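Side-chain contacts in Exo beta-1,2-glucooligosaccharide sophorohydrolase (non-reducing end) (Parabacteroides distasonis ATCC 8503, PDB 5Z06), which hydrolyses linear beta-1,2-glucan and beta-1,2-glucooligosaccharides of four or more units in exo fashion, releasing sophorose from the non-reducing end: residues P5-F10 with V236-M241; M241-D246 with Y299-E304; L309-E312 with R317-M320. All blocks are in the same frame, centred on the assembly; numbering follows the deposited sequence.

Contact 1 of 3, residues P5-F10 with V236-M241; sequences PYDYVF and VRRPWM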
loop_
_atom_site.group_PDB
_atom_site.type_symbol
_atom_site.label_atom_id
_atom_site.label_comp_id
_atom_site.label_asym_id
_atom_site.label_seq_id
_atom_site.Cartn_x
_atom_site.Cartn_y
_atom_site.Cartn_z
ATOM N N PRO A 5 3.976 7.657 17.223
ATOM C CA PRO A 5 3.902 6.250 17.573
ATOM C C PRO A 5 2.525 5.646 17.244
ATOM O O PRO A 5 1.470 6.260 17.462
ATOM C CB PRO A 5 4.197 6.254 19.077
ATOM C CG PRO A 5 3.729 7.597 19.551
ATOM C CD PRO A 5 3.782 8.542 18.391
ATOM N N TYR A 6 2.556 4.445 16.703
ATOM C CA TYR A 6 1.347 3.632 16.609
ATOM C C TYR A 6 1.015 2.974 17.955
ATOM O O TYR A 6 1.866 2.831 18.845
ATOM C CB TYR A 6 1.524 2.552 15.557
ATOM C CG TYR A 6 1.506 3.098 14.154
ATOM C CD1 TYR A 6 0.306 3.423 13.540
ATOM C CD2 TYR A 6 2.687 3.282 13.438
ATOM C CE1 TYR A 6 0.275 3.910 12.251
ATOM C CE2 TYR A 6 2.668 3.757 12.141
ATOM C CZ TYR A 6 1.456 4.078 11.555
ATOM O OH TYR A 6 1.419 4.574 10.283
ATOM N N ASP A 7 -0.234 2.586 18.104
ATOM C CA ASP A 7 -0.556 1.565 19.074
ATOM C C ASP A 7 -0.283 0.226 18.406
ATOM O O ASP A 7 -0.579 0.046 17.218
ATOM C CB ASP A 7 -1.996 1.694 19.499
ATOM C CG ASP A 7 -2.290 3.034 20.090
ATOM O OD1 ASP A 7 -1.466 3.521 20.900
ATOM O OD2 ASP A 7 -3.345 3.587 19.740
ATOM N N TYR A 8 0.309 -0.690 19.163
ATOM C CA TYR A 8 0.526 -2.056 18.703
ATOM C C TYR A 8 -0.769 -2.847 18.905
ATOM O O TYR A 8 -1.087 -3.338 20.010
ATOM C CB TYR A 8 1.668 -2.647 19.468
ATOM C CG TYR A 8 2.177 -3.942 18.938
ATOM C CD1 TYR A 8 3.215 -3.970 18.019
ATOM C CD2 TYR A 8 1.669 -5.151 19.393
ATOM C CE1 TYR A 8 3.721 -5.166 17.565
ATOM C CE2 TYR A 8 2.169 -6.351 18.928
ATOM C CZ TYR A 8 3.188 -6.351 18.016
ATOM O OH TYR A 8 3.694 -7.537 17.561
ATOM N N VAL A 9 -1.526 -2.934 17.815
ATOM C CA VAL A 9 -2.887 -3.453 17.815
ATOM C C VAL A 9 -2.884 -4.878 17.287
ATOM O O VAL A 9 -2.314 -5.135 16.247
ATOM C CB VAL A 9 -3.785 -2.562 16.932
ATOM C CG1 VAL A 9 -5.193 -3.126 16.781
ATOM C CG2 VAL A 9 -3.848 -1.160 17.513
ATOM N N PHE A 10 -3.533 -5.791 17.999
ATOM C CA PHE A 10 -3.755 -7.144 17.511
ATOM C C PHE A 10 -5.044 -7.239 16.708
ATOM O O PHE A 10 -5.136 -8.013 15.768
ATOM C CB PHE A 10 -3.814 -8.120 18.673
ATOM C CG PHE A 10 -2.531 -8.233 19.403
ATOM C CD1 PHE A 10 -1.532 -9.060 18.929
ATOM C CD2 PHE A 10 -2.304 -7.490 20.560
ATOM C CE1 PHE A 10 -0.323 -9.164 19.596
ATOM C CE2 PHE A 10 -1.096 -7.599 21.241
ATOM C CZ PHE A 10 -0.108 -8.437 20.763
ATOM N N VAL A 236 -14.536 3.535 12.506
ATOM C CA VAL A 236 -13.574 4.369 13.192
ATOM C C VAL A 236 -12.421 4.599 12.248
ATOM O O VAL A 236 -12.087 3.744 11.423
ATOM C CB VAL A 236 -13.024 3.789 14.512
ATOM C CG1 VAL A 236 -14.119 3.720 15.554
ATOM C CG2 VAL A 236 -12.357 2.423 14.329
ATOM N N ARG A 237 -11.828 5.773 12.369
ATOM C CA ARG A 237 -10.653 6.070 11.620
ATOM C C ARG A 237 -9.621 6.627 12.562
ATOM O O ARG A 237 -9.864 7.580 13.296
ATOM C CB ARG A 237 -10.985 7.022 10.465
ATOM C CG ARG A 237 -11.671 6.332 9.299
ATOM C CD ARG A 237 -10.713 5.391 8.584
ATOM N NE ARG A 237 -11.311 4.687 7.455
ATOM C CZ ARG A 237 -11.961 3.520 7.515
ATOM N NH1 ARG A 237 -12.176 2.887 8.670
ATOM N NH2 ARG A 237 -12.442 2.994 6.401
ATOM N N ARG A 238 -8.456 6.015 12.517
ATOM C CA ARG A 238 -7.319 6.469 13.256
ATOM C C ARG A 238 -6.913 7.863 12.760
ATOM O O ARG A 238 -7.199 8.206 11.607
ATOM C CB ARG A 238 -6.177 5.485 13.053
ATOM C CG ARG A 238 -6.407 4.118 13.658
ATOM C CD ARG A 238 -6.212 4.189 15.149
ATOM N NE ARG A 238 -6.632 2.974 15.829
ATOM C CZ ARG A 238 -6.518 2.764 17.143
ATOM N NH1 ARG A 238 -5.960 3.678 17.928
ATOM N NH2 ARG A 238 -6.957 1.619 17.682
ATOM N N PRO A 239 -6.236 8.664 13.615
ATOM C CA PRO A 239 -5.880 10.071 13.309
ATOM C C PRO A 239 -5.038 10.325 12.037
ATOM O O PRO A 239 -5.095 11.407 11.486
ATOM C CB PRO A 239 -5.101 10.525 14.562
ATOM C CG PRO A 239 -5.365 9.492 15.601
ATOM C CD PRO A 239 -5.604 8.212 14.870
ATOM N N TRP A 240 -4.291 9.317 11.595
ATOM C CA TRP A 240 -3.545 9.330 10.320
ATOM C C TRP A 240 -4.426 9.254 9.066
ATOM O O TRP A 240 -3.937 9.438 7.950
ATOM C CB TRP A 240 -2.473 8.209 10.282
ATOM C CG TRP A 240 -2.940 6.815 10.674
ATOM C CD1 TRP A 240 -2.849 6.242 11.919
ATOM C CD2 TRP A 240 -3.536 5.826 9.826
ATOM N NE1 TRP A 240 -3.365 4.960 11.892
ATOM C CE2 TRP A 240 -3.792 4.685 10.621
ATOM C CE3 TRP A 240 -3.872 5.788 8.476
ATOM C CZ2 TRP A 240 -4.381 3.525 10.104
ATOM C CZ3 TRP A 240 -4.466 4.639 7.960
ATOM C CH2 TRP A 240 -4.710 3.520 8.770
ATOM N N MET A 241 -5.721 9.008 9.241
ATOM C CA MET A 241 -6.665 9.059 8.139
ATOM C C MET A 241 -7.780 10.062 8.485
ATOM O O MET A 241 -8.643 9.755 9.293
ATOM C CB MET A 241 -7.196 7.634 7.911
ATOM C CG MET A 241 -7.997 7.386 6.651
ATOM S SD MET A 241 -7.151 7.773 5.119
ATOM C CE MET A 241 -5.857 6.544 5.171
#
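D7 and R238 meet at the more buried end of this contact, and Y6 and W240 at its exposed end. The carboxylate oxygen D7 OD2 lies 3.2 Å from R238 NH1, forming a salt bridge. The two flat groups are twisted 69° apart, so this is not the coplanar two-point pairing of acid and guanidinium. R238 bends at chi2 (-76°), which swings its far end across D7. There V9 CG2 lies loosely beside the guanidinium, 4.2 Å from R238 NH2.

At the other end Y6 lies beside the more exposed W240. Their rings form an offset edge-to-face pair, with centroids 5.5 Å apart and planes at 70°. The edge of Y6 turns toward the face of the five-membered ring of W240. Y6 CE1 is 3.8 Å from W240 NE1, which lies near the plane of the tyrosine ring. R238 CB sits over one face of the indole, toward its rim. The type I turn from R238 to M241 carries both R238 and W240. Y6 OH reaches on to bond G316 O.

The ion pair is part of a larger network. D7 also pairs with R82 and accepts a bond from Y264, while R238 NH2 pairs with E12, a calcium ligand. D7 thus sits between two arginines, which would probably keep it ionised, and R238 links it to the calcium site.

Contact 2 of 3, residues M241-D246 with Y299-E304; sequences MNRYTD and YWEGAE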
loop_
_atom_site.group_PDB
_atom_site.type_symbol
_atom_site.label_atom_id
_atom_site.label_comp_id
_atom_site.label_asym_id
_atom_site.label_seq_id
_atom_site.Cartn_x
_atom_site.Cartn_y
_atom_site.Cartn_z
ATOM N N MET A 241 -5.721 9.008 9.241
ATOM C CA MET A 241 -6.665 9.059 8.139
ATOM C C MET A 241 -7.780 10.062 8.485
ATOM O O MET A 241 -8.643 9.755 9.293
ATOM C CB MET A 241 -7.196 7.634 7.911
ATOM C CG MET A 241 -7.997 7.386 6.651
ATOM S SD MET A 241 -7.151 7.773 5.119
ATOM C CE MET A 241 -5.857 6.544 5.171
ATOM N N ASN A 242 -7.755 11.247 7.867
ATOM C CA ASN A 242 -8.807 12.273 8.006
ATOM C C ASN A 242 -9.927 12.116 6.976
ATOM O O ASN A 242 -10.466 13.091 6.420
ATOM C CB ASN A 242 -8.209 13.673 7.871
ATOM C CG ASN A 242 -7.202 13.975 8.954
ATOM O OD1 ASN A 242 -7.350 13.563 10.119
ATOM N ND2 ASN A 242 -6.155 14.686 8.573
ATOM N N ARG A 243 -10.310 10.872 6.766
ATOM C CA ARG A 243 -11.083 10.523 5.630
ATOM C C ARG A 243 -11.751 9.217 5.895
ATOM O O ARG A 243 -11.147 8.349 6.503
ATOM C CB ARG A 243 -10.136 10.333 4.467
ATOM C CG ARG A 243 -10.704 10.921 3.251
ATOM C CD ARG A 243 -9.856 10.622 2.033
ATOM N NE ARG A 243 -9.762 11.866 1.323
ATOM C CZ ARG A 243 -10.773 12.485 0.728
ATOM N NH1 ARG A 243 -11.985 11.952 0.657
ATOM N NH2 ARG A 243 -10.539 13.639 0.149
ATOM N N TYR A 244 -12.976 9.058 5.423
ATOM C CA TYR A 244 -13.641 7.786 5.548
ATOM C C TYR A 244 -14.418 7.483 4.285
ATOM O O TYR A 244 -15.114 8.352 3.750
ATOM C CB TYR A 244 -14.545 7.761 6.776
ATOM C CG TYR A 244 -15.415 6.546 6.785
ATOM C CD1 TYR A 244 -14.850 5.278 6.892
ATOM C CD2 TYR A 244 -16.794 6.651 6.636
ATOM C CE1 TYR A 244 -15.632 4.140 6.868
ATOM C CE2 TYR A 244 -17.590 5.524 6.634
ATOM C CZ TYR A 244 -17.010 4.281 6.744
ATOM O OH TYR A 244 -17.818 3.189 6.728
ATOM N N THR A 245 -14.259 6.247 3.820
ATOM C CA THR A 245 -14.906 5.754 2.645
ATOM C C THR A 245 -15.998 4.788 3.066
ATOM O O THR A 245 -15.728 3.690 3.552
ATOM C CB THR A 245 -13.879 5.103 1.715
ATOM O OG1 THR A 245 -13.065 6.136 1.141
ATOM C CG2 THR A 245 -14.564 4.330 0.606
ATOM N N ASP A 246 -17.242 5.211 2.872
ATOM C CA ASP A 246 -18.358 4.410 3.254
ATOM C C ASP A 246 -18.862 3.715 2.029
ATOM O O ASP A 246 -19.539 4.324 1.196
ATOM C CB ASP A 246 -19.480 5.242 3.846
ATOM C CG ASP A 246 -20.496 4.387 4.570
ATOM O OD1 ASP A 246 -20.089 3.417 5.253
ATOM O OD2 ASP A 246 -21.703 4.678 4.451
ATOM N N TYR A 299 -1.099 11.235 -2.768
ATOM C CA TYR A 299 0.064 12.071 -3.061
ATOM C C TYR A 299 -0.242 13.528 -2.799
ATOM O O TYR A 299 0.666 14.344 -2.723
ATOM C CB TYR A 299 0.479 11.874 -4.520
ATOM C CG TYR A 299 0.699 10.435 -4.762
ATOM C CD1 TYR A 299 1.905 9.846 -4.449
ATOM C CD2 TYR A 299 -0.337 9.624 -5.224
ATOM C CE1 TYR A 299 2.101 8.485 -4.616
ATOM C CE2 TYR A 299 -0.163 8.273 -5.376
ATOM C CZ TYR A 299 1.042 7.702 -5.066
ATOM O OH TYR A 299 1.178 6.368 -5.253
ATOM N N TRP A 300 -1.532 13.855 -2.696
ATOM C CA TRP A 300 -1.935 15.196 -2.378
ATOM C C TRP A 300 -2.118 15.363 -0.864
ATOM O O TRP A 300 -1.163 15.693 -0.178
ATOM C CB TRP A 300 -3.167 15.574 -3.189
ATOM C CG TRP A 300 -3.417 17.028 -3.068
ATOM C CD1 TRP A 300 -4.465 17.634 -2.464
ATOM C CD2 TRP A 300 -2.561 18.062 -3.544
ATOM N NE1 TRP A 300 -4.336 18.995 -2.557
ATOM C CE2 TRP A 300 -3.161 19.286 -3.201
ATOM C CE3 TRP A 300 -1.344 18.073 -4.245
ATOM C CZ2 TRP A 300 -2.585 20.514 -3.528
ATOM C CZ3 TRP A 300 -0.778 19.283 -4.575
ATOM C CH2 TRP A 300 -1.405 20.492 -4.220
ATOM N N GLU A 301 -3.310 15.133 -0.331
ATOM C CA GLU A 301 -3.525 15.247 1.096
ATOM C C GLU A 301 -2.735 14.210 1.883
ATOM O O GLU A 301 -2.397 14.425 3.047
ATOM C CB GLU A 301 -5.014 15.116 1.399
ATOM C CG GLU A 301 -5.561 13.723 1.197
ATOM C CD GLU A 301 -7.059 13.683 1.246
ATOM O OE1 GLU A 301 -7.706 14.134 0.285
ATOM O OE2 GLU A 301 -7.570 13.145 2.249
ATOM N N GLY A 302 -2.456 13.073 1.252
ATOM C CA GLY A 302 -1.658 12.051 1.879
ATOM C C GLY A 302 -0.163 12.278 1.868
ATOM O O GLY A 302 0.589 11.460 2.431
ATOM N N ALA A 303 0.308 13.336 1.217
ATOM C CA ALA A 303 1.744 13.566 1.147
ATOM C C ALA A 303 2.310 13.824 2.531
ATOM O O ALA A 303 1.628 14.359 3.410
ATOM C CB ALA A 303 2.070 14.742 0.249
ATOM N N GLU A 304 3.554 13.398 2.726
ATOM C CA GLU A 304 4.343 13.851 3.856
ATOM C C GLU A 304 4.340 15.375 3.717
ATOM O O GLU A 304 4.764 15.872 2.680
ATOM C CB GLU A 304 5.753 13.236 3.777
ATOM C CG GLU A 304 6.656 13.466 4.963
ATOM C CD GLU A 304 6.995 14.910 5.157
ATOM O OE1 GLU A 304 7.569 15.513 4.211
ATOM O OE2 GLU A 304 6.666 15.451 6.241
#
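R243 is bent at chi3 (-135°), and this turns its NE and NH2 toward the acid of E301. E301 starts with CG between its backbone N and carbonyl carbon (chi1 71°), then extends straight to its carboxylate. The two side chains cross at about a right angle.

R243 grips E301 side-on, using NE and one terminal nitrogen. R243 NE donates to E301 OE2 at 2.7 Å. R243 NH2 donates to E301 OE1 at 2.9 Å, and this is the straighter of the two bonds. It uses the syn lone pair of OE1 and runs in the guanidinium plane. OE2 is also met on its syn side, but from well out of the carboxylate plane. A third bond, R243 NE to E301 OE1 at 3.2 Å, is weak. The planes of the two groups are 37° apart, so the salt bridge is bidentate but twisted. R243 CD lies 3.4 Å from E301 OE2, so the aliphatic chain also rests against the acid.

R243 opens strand 243-247, an edge strand of a three-stranded sheet. With the neighbouring four-stranded sheet, the strand order is consistent with a fibronectin type III-like sandwich. E301 stands in the W300 to A303 type I turn, in the loop after helix 284-297. K208 of strand 204-210 touches both R243 and E301 and so lies alongside the pair. The salt bridge thus ties the beta sandwich to the helical part of the chain. R243 is buried, while E301 is partly exposed. The carboxylate therefore probably offsets the charge of an arginine that has little access to solvent.

Contact 3 of 3, residues L309-E312 with R317-M320; sequences LARE and RNDM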
loop_
_atom_site.group_PDB
_atom_site.type_symbol
_atom_site.label_atom_id
_atom_site.label_comp_id
_atom_site.label_asym_id
_atom_site.label_seq_id
_atom_site.Cartn_x
_atom_site.Cartn_y
_atom_site.Cartn_z
ATOM N N LEU A 309 5.982 15.084 -0.638
ATOM C CA LEU A 309 6.284 13.896 -1.388
ATOM C C LEU A 309 5.595 12.664 -0.819
ATOM O O LEU A 309 4.911 12.716 0.218
ATOM C CB LEU A 309 7.794 13.736 -1.452
ATOM C CG LEU A 309 8.480 14.718 -2.415
ATOM C CD1 LEU A 309 9.949 14.341 -2.482
ATOM C CD2 LEU A 309 7.878 14.754 -3.807
ATOM N N ALA A 310 5.760 11.561 -1.535
ATOM C CA ALA A 310 4.961 10.383 -1.317
ATOM C C ALA A 310 5.526 9.536 -0.224
ATOM O O ALA A 310 6.683 9.160 -0.258
ATOM C CB ALA A 310 4.851 9.560 -2.586
ATOM N N ARG A 311 4.673 9.196 0.725
ATOM C CA ARG A 311 5.036 8.245 1.709
ATOM C C ARG A 311 5.197 6.867 1.089
ATOM O O ARG A 311 4.560 6.540 0.099
ATOM C CB ARG A 311 4.013 8.271 2.846
ATOM C CG ARG A 311 4.220 9.529 3.655
ATOM C CD ARG A 311 3.555 9.514 4.989
ATOM N NE ARG A 311 2.327 10.254 4.904
ATOM C CZ ARG A 311 1.988 11.343 5.593
ATOM N NH1 ARG A 311 2.749 11.887 6.534
ATOM N NH2 ARG A 311 0.808 11.865 5.339
ATOM N N GLU A 312 6.088 6.079 1.656
ATOM C CA GLU A 312 6.251 4.713 1.221
ATOM C C GLU A 312 4.915 3.992 1.246
ATOM O O GLU A 312 4.567 3.291 0.308
ATOM C CB GLU A 312 7.236 3.983 2.116
ATOM C CG GLU A 312 7.326 2.474 1.903
ATOM C CD GLU A 312 7.918 2.028 0.586
ATOM O OE1 GLU A 312 8.001 2.825 -0.385
ATOM O OE2 GLU A 312 8.323 0.836 0.529
ATOM N N ARG A 317 5.481 4.724 7.955
ATOM C CA ARG A 317 6.255 5.799 8.549
ATOM C C ARG A 317 5.563 7.088 8.220
ATOM O O ARG A 317 5.130 7.299 7.093
ATOM C CB ARG A 317 7.668 5.856 7.991
ATOM C CG ARG A 317 8.468 4.618 8.312
ATOM C CD ARG A 317 8.711 4.480 9.808
ATOM N NE ARG A 317 9.601 3.351 10.010
ATOM C CZ ARG A 317 10.926 3.407 9.909
ATOM N NH1 ARG A 317 11.551 4.552 9.633
ATOM N NH2 ARG A 317 11.634 2.305 10.094
ATOM N N ASN A 318 5.436 7.928 9.225
ATOM C CA ASN A 318 4.809 9.207 9.069
ATOM C C ASN A 318 5.682 10.152 8.229
ATOM O O ASN A 318 5.170 10.988 7.456
ATOM C CB ASN A 318 4.513 9.782 10.455
ATOM C CG ASN A 318 3.844 11.133 10.393
ATOM O OD1 ASN A 318 4.333 12.118 10.972
ATOM N ND2 ASN A 318 2.730 11.200 9.672
ATOM N N ASP A 319 6.997 10.031 8.375
ATOM C CA ASP A 319 7.925 11.023 7.823
ATOM C C ASP A 319 8.703 10.558 6.620
ATOM O O ASP A 319 9.296 11.370 5.922
ATOM C CB ASP A 319 8.923 11.458 8.895
ATOM C CG ASP A 319 8.249 12.087 10.105
ATOM O OD1 ASP A 319 7.120 12.613 9.991
ATOM O OD2 ASP A 319 8.866 12.053 11.175
ATOM N N MET A 320 8.695 9.262 6.358
ATOM C CA MET A 320 9.559 8.727 5.348
ATOM C C MET A 320 8.871 8.759 4.012
ATOM O O MET A 320 7.815 8.161 3.841
ATOM C CB MET A 320 9.947 7.299 5.697
ATOM C CG MET A 320 10.996 6.722 4.804
ATOM S SD MET A 320 11.313 5.029 5.297
ATOM C CE MET A 320 9.855 4.203 4.649
HETATM O O HOH W 1 6.234 6.267 4.783
#
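R311 and M320 give up the most surface here, followed by E312 and N318. They hold together a compact loop of the helical domain, whose six-hairpin clan is known for (alpha/alpha)6 barrels. Strand 313-314 lies within the loop.

R311 runs alongside N318, and its bend at chi3 (-100°) carries NH1 to the backbone. R311 NH1 donates to N318 O at 2.7 Å in a nearly straight bond of 168°. The oxygen is met on a lone pair, in the plane of its carbonyl and of the guanidinium. R311 CD also packs 3.4 Å from R317 O. With an alanine here, N318 O is likely to lose its guanidinium donor, and a gap would probably open beside the R317 and N318 carbonyls.

M320 lies side by side with E312, pointing the same way. M320 CE touches E312 CB at 3.7 Å, while the E312 carboxylate leads away to R76. M320 O also lies 3.5 Å from R311 CA, a CA-H...O contact, and accepts a weak bond from E312 N.

One water bridges two carbonyls and accepts a weak bond from E312 N. It donates to M320 O at 2.6 Å and to R317 O at 2.8 Å.

The three contacts form a path from the N-terminal strand region, through the probably fibronectin-like sandwich, into the helical domain. Contacts 1 and 2 share M241 and have centres 14 Å apart; R237 NH2 packs 3.4 Å from Y244 CD1. Contacts 2 and 3 are 13 Å apart by centres and are joined by a probable hydrogen bond from E304 N to L309 O, 2.9 Å. Contacts 1 and 3 do not touch, yet Y6 and W240 both pack on P315, in the loop that contact 3 holds. The side chain of R238 is about 9 Å from the calcium. The side chain of E312 is about 4 Å from a glycerol, probably from the crystallisation liquor.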